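Local coordinates for protein glycosyltransferase Gtf1 (PDB 4PQG) that is a glycosyltransferase of the GT-B structural class, built from two parallel-sheet domains and an additional extended antiparallel beta-sheet domain, at residues G34-L39 and E499-T504; I145-F150 and E158-K163; S315-T320 and F492-I497. All coordinates share one frame; numbering follows the deposited sequence.

In the fold
Interactions 1 and 3 are neighbours along the C-terminal helix 494-508, with centres about 12 Å apart. Interaction 3 holds the start of that helix against the 315-320 loop, and interaction 1 packs its next turns on helix 24-38. They touch where V35 CG2 meets I497 CG2 at 3.9 Å. Both lie near the ligands at one remove: the side chain of I316 is about 11 Å from the bound UDP and that of V35 about 13 Å, while the W501 side chain is about 10 Å from the bound NAG. Interaction 2 stands apart in the antiparallel sheet domain, about 44 Å from interaction 1 and 48 Å from interaction 3, centre to centre.

Interaction 1 (G34-L39 and E499-T504); sequences GVFRKL and EKWKKT
F36 meets W501 in a T-shaped (edge-to-face) pair: the edge of the phenyl ring is directed at the face of the six-membered indole ring, with the centroids 5.4 Å apart and the planes at 80°. The touching atoms are CE1 and CZ of F36. CE1 comes to 3.9 Å from W501 CE3, displaced from the middle of the indole toward its rim. V35 takes the pyrrole side of the same residue. Its CG1 lies anti to the backbone N (chi1 167°) and comes within 3.6 Å of W501 CD1, approaching the ring obliquely, while the two side chains cross at about a right angle. L39 follows one turn after V35. Its CD1 packs 3.8 Å from W501 CB and equally close to the backbone N of K502, and its CD2 lies 4.1 Å from K502 CB, on the aliphatic root of that exposed lysine.

The join is one of apolar helix packing. Helix 24-38 connects the parallel strands 10-15 and 42-47 in a beta-alpha-beta unit of the N-terminal Rossmann-like domain, and helix 494-508 is the C-terminal helix that returns to this domain, as is common in GT-B enzymes.

Further out, F36 also packs on I11 and N13 of strand 10-15 and on S43 and F45 of strand 42-47, which places its ring between the sheet and the indole. I311 touches both W501 and T504. At the end of helix 24-38, L39 N still donates to V35 O (2.9 Å), although L39 is the first residue to leave helical geometry. Within helix 494-508, T504 sends OG1 (2.6 Å) and N back to K500 O, the two donors arriving from opposite faces of the carbonyl plane.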
loop_
_atom_site.group_PDB
_atom_site.type_symbol
_atom_site.label_atom_id
_atom_site.label_comp_id
_atom_site.label_asym_id
_atom_site.label_seq_id
_atom_site.Cartn_x
_atom_site.Cartn_y
_atom_site.Cartn_z
ATOM N N GLY A 34 -1.768 13.865 2.704
ATOM C CA GLY A 34 -2.325 15.024 1.998
ATOM C C GLY A 34 -3.169 15.893 2.903
ATOM O O GLY A 34 -3.145 17.121 2.799
ATOM N N VAL A 35 -3.920 15.254 3.794
ATOM C CA VAL A 35 -4.749 15.954 4.774
ATOM C C VAL A 35 -3.887 16.686 5.808
ATOM O O VAL A 35 -4.142 17.853 6.129
ATOM C CB VAL A 35 -5.701 14.999 5.522
ATOM C CG1 VAL A 35 -6.306 15.693 6.737
ATOM C CG2 VAL A 35 -6.797 14.483 4.595
ATOM N N PHE A 36 -2.877 15.999 6.334
ATOM C CA PHE A 36 -1.999 16.597 7.331
ATOM C C PHE A 36 -1.227 17.792 6.778
ATOM O O PHE A 36 -1.037 18.777 7.494
ATOM C CB PHE A 36 -1.077 15.556 7.956
ATOM C CG PHE A 36 -1.802 14.519 8.776
ATOM C CD1 PHE A 36 -3.041 14.798 9.348
ATOM C CD2 PHE A 36 -1.231 13.273 8.999
ATOM C CE1 PHE A 36 -3.700 13.858 10.114
ATOM C CE2 PHE A 36 -1.879 12.327 9.778
ATOM C CZ PHE A 36 -3.118 12.614 10.337
ATOM N N ARG A 37 -0.806 17.712 5.518
ATOM C CA ARG A 37 -0.151 18.832 4.851
ATOM C C ARG A 37 -1.079 20.043 4.773
ATOM O O ARG A 37 -0.675 21.171 5.086
ATOM C CB ARG A 37 0.329 18.450 3.448
ATOM C CG ARG A 37 1.542 17.538 3.438
ATOM C CD ARG A 37 2.213 17.479 2.073
ATOM N NE ARG A 37 1.321 17.022 1.011
ATOM C CZ ARG A 37 1.193 15.762 0.593
ATOM N NH1 ARG A 37 1.904 14.776 1.132
ATOM N NH2 ARG A 37 0.335 15.493 -0.381
ATOM N N LYS A 38 -2.323 19.796 4.370
ATOM C CA LYS A 38 -3.314 20.856 4.234
ATOM C C LYS A 38 -3.601 21.505 5.567
ATOM O O LYS A 38 -3.745 22.723 5.639
ATOM C CB LYS A 38 -4.614 20.308 3.648
ATOM C CG LYS A 38 -4.655 20.272 2.135
ATOM C CD LYS A 38 -5.876 19.485 1.667
ATOM C CE LYS A 38 -6.171 19.698 0.194
ATOM N NZ LYS A 38 -5.041 19.268 -0.664
ATOM N N LEU A 39 -3.694 20.690 6.618
ATOM C CA LEU A 39 -3.942 21.194 7.954
ATOM C C LEU A 39 -2.681 21.765 8.603
ATOM O O LEU A 39 -2.673 22.047 9.804
ATOM C CB LEU A 39 -4.556 20.104 8.837
ATOM C CG LEU A 39 -5.979 19.641 8.526
ATOM C CD1 LEU A 39 -6.315 18.424 9.371
ATOM C CD2 LEU A 39 -7.007 20.756 8.736
ATOM N N GLU A 499 -12.149 18.790 8.224
ATOM C CA GLU A 499 -12.859 19.131 9.450
ATOM C C GLU A 499 -12.947 17.951 10.395
ATOM O O GLU A 499 -12.895 18.126 11.612
ATOM C CB GLU A 499 -14.262 19.665 9.134
ATOM C CG GLU A 499 -14.266 21.098 8.621
ATOM C CD GLU A 499 -13.627 22.062 9.610
ATOM O OE1 GLU A 499 -13.992 22.026 10.810
ATOM O OE2 GLU A 499 -12.747 22.844 9.191
ATOM N N LYS A 500 -13.085 16.748 9.841
ATOM C CA LYS A 500 -13.130 15.551 10.677
ATOM C C LYS A 500 -11.775 15.339 11.346
ATOM O O LYS A 500 -11.705 15.028 12.535
ATOM C CB LYS A 500 -13.541 14.314 9.870
ATOM C CG LYS A 500 -14.919 14.430 9.238
ATOM C CD LYS A 500 -15.413 13.112 8.652
ATOM C CE LYS A 500 -16.612 13.326 7.741
ATOM N NZ LYS A 500 -17.813 13.805 8.485
ATOM N N TRP A 501 -10.703 15.529 10.581
ATOM C CA TRP A 501 -9.342 15.368 11.106
ATOM C C TRP A 501 -9.002 16.470 12.076
ATOM O O TRP A 501 -8.592 16.198 13.211
ATOM C CB TRP A 501 -8.320 15.261 9.971
ATOM C CG TRP A 501 -8.246 13.860 9.384
ATOM C CD1 TRP A 501 -8.677 13.436 8.131
ATOM C CD2 TRP A 501 -7.712 12.651 10.027
ATOM N NE1 TRP A 501 -8.449 12.098 7.960
ATOM C CE2 TRP A 501 -7.882 11.563 9.058
ATOM C CE3 TRP A 501 -7.135 12.371 11.265
ATOM C CZ2 TRP A 501 -7.471 10.261 9.331
ATOM C CZ3 TRP A 501 -6.733 11.054 11.535
ATOM C CH2 TRP A 501 -6.900 10.026 10.591
ATOM N N LYS A 502 -9.212 17.712 11.651
ATOM C CA LYS A 502 -9.070 18.880 12.520
ATOM C C LYS A 502 -9.770 18.645 13.857
ATOM O O LYS A 502 -9.147 18.787 14.907
ATOM C CB LYS A 502 -9.612 20.131 11.823
ATOM C CG LYS A 502 -9.156 21.459 12.405
ATOM C CD LYS A 502 -9.630 22.611 11.527
ATOM C CE LYS A 502 -9.572 23.951 12.247
ATOM N NZ LYS A 502 -8.177 24.449 12.418
ATOM N N LYS A 503 -11.042 18.253 13.819
ATOM C CA LYS A 503 -11.805 17.972 15.042
ATOM C C LYS A 503 -11.139 16.905 15.923
ATOM O O LYS A 503 -11.031 17.076 17.140
ATOM C CB LYS A 503 -13.244 17.557 14.696
ATOM C CG LYS A 503 -14.165 17.298 15.883
ATOM C CD LYS A 503 -15.517 16.764 15.412
ATOM C CE LYS A 503 -16.546 16.699 16.536
ATOM N NZ LYS A 503 -16.259 15.644 17.553
ATOM N N THR A 504 -10.710 15.805 15.302
ATOM C CA THR A 504 -10.067 14.696 16.016
ATOM C C THR A 504 -8.718 15.137 16.586
ATOM O O THR A 504 -8.371 14.797 17.714
ATOM C CB THR A 504 -9.872 13.464 15.096
ATOM O OG1 THR A 504 -11.034 13.282 14.278
ATOM C CG2 THR A 504 -9.637 12.196 15.914
#

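Interaction 2 (I145-F150 and E158-K163)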
loop_
_atom_site.group_PDB
_atom_site.type_symbol
_atom_site.label_atom_id
_atom_site.label_comp_id
_atom_site.label_asym_id
_atom_site.label_seq_id
_atom_site.Cartn_x
_atom_site.Cartn_y
_atom_site.Cartn_z
ATOM N N ILE A 145 30.370 -11.037 -2.464
ATOM C CA ILE A 145 31.057 -10.687 -1.231
ATOM C C ILE A 145 30.411 -9.476 -0.532
ATOM O O ILE A 145 30.414 -9.383 0.677
ATOM C CB ILE A 145 32.564 -10.448 -1.557
ATOM C CG1 ILE A 145 33.254 -11.780 -1.889
ATOM C CG2 ILE A 145 33.321 -9.721 -0.449
ATOM C CD1 ILE A 145 32.934 -12.902 -0.914
ATOM N N ARG A 146 29.880 -8.538 -1.299
ATOM C CA ARG A 146 29.317 -7.316 -0.723
ATOM C C ARG A 146 28.319 -6.702 -1.681
ATOM O O ARG A 146 28.515 -6.731 -2.912
ATOM C CB ARG A 146 30.415 -6.290 -0.390
ATOM C CG ARG A 146 29.956 -5.155 0.535
ATOM C CD ARG A 146 31.128 -4.244 0.925
ATOM N NE ARG A 146 31.200 -2.995 0.169
ATOM C CZ ARG A 146 32.294 -2.240 0.029
ATOM N NH1 ARG A 146 33.463 -2.598 0.564
ATOM N NH2 ARG A 146 32.224 -1.113 -0.660
ATOM N N LYS A 147 27.241 -6.172 -1.108
ATOM C CA LYS A 147 26.293 -5.326 -1.815
ATOM C C LYS A 147 26.199 -3.980 -1.128
ATOM O O LYS A 147 25.985 -3.910 0.095
ATOM C CB LYS A 147 24.891 -5.940 -1.833
ATOM C CG LYS A 147 24.722 -7.169 -2.692
ATOM C CD LYS A 147 23.243 -7.482 -2.896
ATOM C CE LYS A 147 23.044 -8.921 -3.365
ATOM N NZ LYS A 147 21.602 -9.328 -3.451
ATOM N N ASP A 148 26.331 -2.912 -1.911
ATOM C CA ASP A 148 26.183 -1.560 -1.397
ATOM C C ASP A 148 24.902 -0.961 -1.961
ATOM O O ASP A 148 24.522 -1.272 -3.094
ATOM C CB ASP A 148 27.355 -0.685 -1.828
ATOM C CG ASP A 148 28.654 -1.011 -1.103
ATOM O OD1 ASP A 148 28.659 -1.767 -0.106
ATOM O OD2 ASP A 148 29.682 -0.472 -1.538
ATOM N N TYR A 149 24.260 -0.105 -1.160
ATOM C CA TYR A 149 22.999 0.549 -1.493
ATOM C C TYR A 149 23.156 2.071 -1.381
ATOM O O TYR A 149 23.685 2.549 -0.384
ATOM C CB TYR A 149 21.910 0.047 -0.546
ATOM C CG TYR A 149 21.656 -1.435 -0.721
ATOM C CD1 TYR A 149 20.723 -1.894 -1.654
ATOM C CD2 TYR A 149 22.393 -2.386 0.002
ATOM C CE1 TYR A 149 20.527 -3.262 -1.855
ATOM C CE2 TYR A 149 22.189 -3.751 -0.186
ATOM C CZ TYR A 149 21.254 -4.173 -1.118
ATOM O OH TYR A 149 21.027 -5.512 -1.295
ATOM N N PHE A 150 22.670 2.817 -2.384
ATOM C CA PHE A 150 22.985 4.253 -2.539
ATOM C C PHE A 150 21.765 5.169 -2.667
ATOM O O PHE A 150 20.771 4.818 -3.336
ATOM C CB PHE A 150 23.874 4.482 -3.781
ATOM C CG PHE A 150 25.104 3.615 -3.832
ATOM C CD1 PHE A 150 26.265 3.968 -3.137
ATOM C CD2 PHE A 150 25.115 2.454 -4.596
ATOM C CE1 PHE A 150 27.402 3.173 -3.194
ATOM C CE2 PHE A 150 26.245 1.649 -4.650
ATOM C CZ PHE A 150 27.391 2.009 -3.949
ATOM N N GLU A 158 25.730 -4.913 2.592
ATOM C CA GLU A 158 25.470 -6.285 2.958
ATOM C C GLU A 158 26.702 -7.117 2.659
ATOM O O GLU A 158 27.294 -6.995 1.585
ATOM C CB GLU A 158 24.287 -6.855 2.177
ATOM C CG GLU A 158 22.941 -6.271 2.562
ATOM C CD GLU A 158 21.814 -6.876 1.757
ATOM O OE1 GLU A 158 21.956 -7.005 0.524
ATOM O OE2 GLU A 158 20.778 -7.213 2.364
ATOM N N TYR A 159 27.027 -8.001 3.598
ATOM C CA TYR A 159 28.199 -8.854 3.524
ATOM C C TYR A 159 27.766 -10.308 3.411
ATOM O O TYR A 159 26.867 -10.748 4.134
ATOM C CB TYR A 159 29.104 -8.634 4.741
ATOM C CG TYR A 159 29.512 -7.182 4.889
ATOM C CD1 TYR A 159 30.569 -6.655 4.149
ATOM C CD2 TYR A 159 28.801 -6.325 5.730
ATOM C CE1 TYR A 159 30.934 -5.316 4.279
ATOM C CE2 TYR A 159 29.149 -4.990 5.860
ATOM C CZ TYR A 159 30.215 -4.496 5.141
ATOM O OH TYR A 159 30.547 -3.177 5.273
ATOM N N PHE A 160 28.388 -11.016 2.466
ATOM C CA PHE A 160 28.044 -12.389 2.125
ATOM C C PHE A 160 29.271 -13.296 2.158
ATOM O O PHE A 160 30.384 -12.854 1.883
ATOM C CB PHE A 160 27.477 -12.468 0.701
ATOM C CG PHE A 160 26.207 -11.697 0.488
ATOM C CD1 PHE A 160 24.984 -12.351 0.443
ATOM C CD2 PHE A 160 26.237 -10.323 0.288
ATOM C CE1 PHE A 160 23.807 -11.648 0.211
ATOM C CE2 PHE A 160 25.067 -9.612 0.062
ATOM C CZ PHE A 160 23.850 -10.275 0.025
ATOM N N ALA A 161 29.048 -14.569 2.479
ATOM C CA ALA A 161 30.083 -15.600 2.367
ATOM C C ALA A 161 29.493 -16.864 1.709
ATOM O O ALA A 161 28.300 -17.152 1.859
ATOM C CB ALA A 161 30.672 -15.922 3.731
ATOM N N PRO A 162 30.327 -17.615 0.962
ATOM C CA PRO A 162 29.833 -18.766 0.202
ATOM C C PRO A 162 29.574 -19.982 1.079
ATOM O O PRO A 162 30.368 -20.278 1.969
ATOM C CB PRO A 162 30.984 -19.073 -0.777
ATOM C CG PRO A 162 31.956 -17.947 -0.641
ATOM C CD PRO A 162 31.765 -17.401 0.739
ATOM N N LYS A 163 28.462 -20.666 0.826
ATOM C CA LYS A 163 28.160 -21.938 1.483
ATOM C C LYS A 163 27.458 -22.838 0.474
ATOM O O LYS A 163 26.347 -22.531 0.023
ATOM C CB LYS A 163 27.293 -21.719 2.723
ATOM C CG LYS A 163 27.554 -22.705 3.847
ATOM C CD LYS A 163 27.550 -21.993 5.193
ATOM C CE LYS A 163 28.073 -22.887 6.308
ATOM N NZ LYS A 163 27.033 -23.847 6.774
HETATM O O HOH W 1 20.590 -9.061 -0.689
#
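K147 and E158 form an antiparallel hydrogen-bonded pair, with K147 N donating to E158 O at 2.8 Å and E158 N to K147 O at 2.7 Å. Beside it, R146 and Y159 make a non-hydrogen-bonded pair. The bond from F160 N to I145 O is longer (3.2 Å) and reaches the oxygen from 57° above the carbonyl plane; its acceptor residue belongs to a classic beta bulge, in which I145 and R146 both face Y138. These pairs join the two strands of the hairpin, 143-150 and 154-163, in the extended beta-sheet domain.

Aliphatic chains and rings supply the packing. R146 runs side by side with Y159, its CD 3.5 Å from Y159 CE1; the ring's hydroxyl bonds beyond the hairpin to Y175. On the other face of the sheet, K147 lays CG against the F160 ring, 3.7 Å from CE2.

Among the polar groups, R146 bends at chi3 (101°) and grips D148 side-on in a salt bridge, NE to OD1 and NH2 to OD2; D148 is also bound by R154 and S157. Across the strands, Y149 OH donates to E158 OE1 at 2.5 Å. That oxygen lies in the plane of the tyrosine ring at its edge, whereas the hydroxyl meets the carboxylate from 51° above its plane. A water 2.8 Å from E158 OE1 links it to K147 NZ.

E158 OE2 forms a salt bridge with R172, which means that both oxygens of this buried carboxylate are satisfied. The arginine, the tyrosine proton and the nearby lysine would all be expected to favour its ionised form.

Interaction 3 (S315-T320 and F492-I497)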
loop_
_atom_site.group_PDB
_atom_site.type_symbol
_atom_site.label_atom_id
_atom_site.label_comp_id
_atom_site.label_asym_id
_atom_site.label_seq_id
_atom_site.Cartn_x
_atom_site.Cartn_y
_atom_site.Cartn_z
ATOM N N SER A 315 -10.629 10.865 0.448
ATOM C CA SER A 315 -11.581 11.921 0.133
ATOM C C SER A 315 -11.240 12.422 -1.264
ATOM O O SER A 315 -10.161 12.128 -1.776
ATOM C CB SER A 315 -11.511 13.042 1.180
ATOM O OG SER A 315 -10.199 13.582 1.264
ATOM N N ILE A 316 -12.158 13.149 -1.890
ATOM C CA ILE A 316 -11.989 13.613 -3.257
ATOM C C ILE A 316 -11.747 15.128 -3.214
ATOM O O ILE A 316 -12.559 15.868 -2.645
ATOM C CB ILE A 316 -13.273 13.325 -4.077
ATOM C CG1 ILE A 316 -13.542 11.819 -4.164
ATOM C CG2 ILE A 316 -13.167 13.900 -5.480
ATOM C CD1 ILE A 316 -14.973 11.478 -4.519
ATOM N N ASP A 317 -10.647 15.598 -3.805
ATOM C CA ASP A 317 -10.345 17.036 -3.761
ATOM C C ASP A 317 -11.451 17.808 -4.480
ATOM O O ASP A 317 -12.070 18.693 -3.902
ATOM C CB ASP A 317 -8.970 17.344 -4.355
ATOM C CG ASP A 317 -7.828 16.950 -3.422
ATOM O OD1 ASP A 317 -8.082 16.472 -2.290
ATOM O OD2 ASP A 317 -6.665 17.112 -3.830
ATOM N N SER A 318 -11.701 17.436 -5.729
ATOM C CA SER A 318 -12.851 17.915 -6.465
ATOM C C SER A 318 -13.328 16.805 -7.382
ATOM O O SER A 318 -12.578 15.868 -7.677
ATOM C CB SER A 318 -12.494 19.155 -7.294
ATOM O OG SER A 318 -11.431 18.874 -8.187
ATOM N N LEU A 319 -14.573 16.916 -7.842
ATOM C CA LEU A 319 -15.085 16.027 -8.877
ATOM C C LEU A 319 -14.284 16.258 -10.137
ATOM O O LEU A 319 -13.841 17.378 -10.395
ATOM C CB LEU A 319 -16.568 16.293 -9.133
ATOM C CG LEU A 319 -17.507 16.297 -7.928
ATOM C CD1 LEU A 319 -18.943 16.425 -8.413
ATOM C CD2 LEU A 319 -17.343 15.049 -7.077
ATOM N N THR A 320 -14.080 15.199 -10.907
ATOM C CA THR A 320 -13.335 15.294 -12.143
ATOM C C THR A 320 -14.282 15.023 -13.302
ATOM O O THR A 320 -14.955 13.993 -13.326
ATOM C CB THR A 320 -12.189 14.267 -12.164
ATOM O OG1 THR A 320 -11.368 14.447 -11.004
ATOM C CG2 THR A 320 -11.342 14.395 -13.435
ATOM N N PHE A 492 -18.126 12.994 -0.191
ATOM C CA PHE A 492 -16.788 12.464 0.143
ATOM C C PHE A 492 -15.679 13.440 -0.234
ATOM O O PHE A 492 -14.544 13.038 -0.525
ATOM C CB PHE A 492 -16.570 11.070 -0.505
ATOM C CG PHE A 492 -17.484 10.019 0.050
ATOM C CD1 PHE A 492 -17.096 9.251 1.142
ATOM C CD2 PHE A 492 -18.770 9.849 -0.473
ATOM C CE1 PHE A 492 -17.950 8.309 1.685
ATOM C CE2 PHE A 492 -19.632 8.910 0.059
ATOM C CZ PHE A 492 -19.224 8.135 1.139
ATOM N N LEU A 493 -16.008 14.732 -0.231
ATOM C CA LEU A 493 -15.044 15.747 -0.658
ATOM C C LEU A 493 -14.043 16.074 0.449
ATOM O O LEU A 493 -14.380 15.997 1.626
ATOM C CB LEU A 493 -15.747 17.018 -1.167
ATOM C CG LEU A 493 -16.596 16.919 -2.441
ATOM C CD1 LEU A 493 -17.238 18.280 -2.733
ATOM C CD2 LEU A 493 -15.790 16.431 -3.640
ATOM N N THR A 494 -12.822 16.428 0.048
ATOM C CA THR A 494 -11.727 16.779 0.975
ATOM C C THR A 494 -12.120 17.838 2.022
ATOM O O THR A 494 -11.803 17.697 3.212
ATOM C CB THR A 494 -10.463 17.229 0.204
ATOM O OG1 THR A 494 -10.033 16.170 -0.666
ATOM C CG2 THR A 494 -9.321 17.582 1.159
ATOM N N LYS A 495 -12.830 18.878 1.593
ATOM C CA LYS A 495 -13.271 19.923 2.531
ATOM C C LYS A 495 -13.921 19.356 3.795
ATOM O O LYS A 495 -13.528 19.721 4.902
ATOM C CB LYS A 495 -14.148 20.963 1.834
ATOM C CG LYS A 495 -13.349 21.753 0.807
ATOM C CD LYS A 495 -14.102 22.935 0.214
ATOM C CE LYS A 495 -13.240 23.608 -0.843
ATOM N NZ LYS A 495 -14.018 24.571 -1.668
ATOM N N GLU A 496 -14.874 18.435 3.637
ATOM C CA GLU A 496 -15.486 17.752 4.788
ATOM C C GLU A 496 -14.462 16.978 5.636
ATOM O O GLU A 496 -14.501 17.032 6.874
ATOM C CB GLU A 496 -16.591 16.776 4.345
ATOM C CG GLU A 496 -17.758 17.359 3.557
ATOM C CD GLU A 496 -18.543 16.290 2.790
ATOM O OE1 GLU A 496 -19.437 15.640 3.395
ATOM O OE2 GLU A 496 -18.263 16.097 1.578
ATOM N N ILE A 497 -13.569 16.237 4.977
ATOM C CA ILE A 497 -12.643 15.339 5.697
ATOM C C ILE A 497 -11.641 16.087 6.590
ATOM O O ILE A 497 -11.321 15.623 7.685
ATOM C CB ILE A 497 -11.928 14.339 4.751
ATOM C CG1 ILE A 497 -11.653 13.010 5.456
ATOM C CG2 ILE A 497 -10.615 14.904 4.226
ATOM C CD1 ILE A 497 -12.891 12.298 5.936
HETATM O O HOH W 2 -12.952 19.400 -1.193
#
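T494 and D317 cross obliquely, and the threonine hydroxyl donates to D317 OD1 at 2.6 Å, which accepts on its anti lone pair. OG1 lies beside the backbone N (chi1 -59°), whereas CG2 is anti to it and approaches S315 OG. The serine oxygen sits between its own backbone N and carbonyl carbon, 3.2 Å from T494 OG1 and 3.3 Å from I497 CG2. L493 turns CD2 back over the loop, where it packs 4.0 Å from I316 CB and also meets L319 CD2, the two leucines crossing at about a right angle.

The backbones are joined by a single bridge, I316 with L493. I316 N donates to F492 O, and T494 N to I316 O, both at 2.8 Å. I316 O thus takes an N-H of the first helical turn, while L493, at the N-cap, gives its own N-H to E496 OE2.

The loop follows strand 308-310, an edge strand of the N-terminal parallel sheet. Helix 478-489 borders it through A489, which touches I316 and L319; helix 494-508 itself is met by helix 24-38, K38 touching T494 and V35 touching I497.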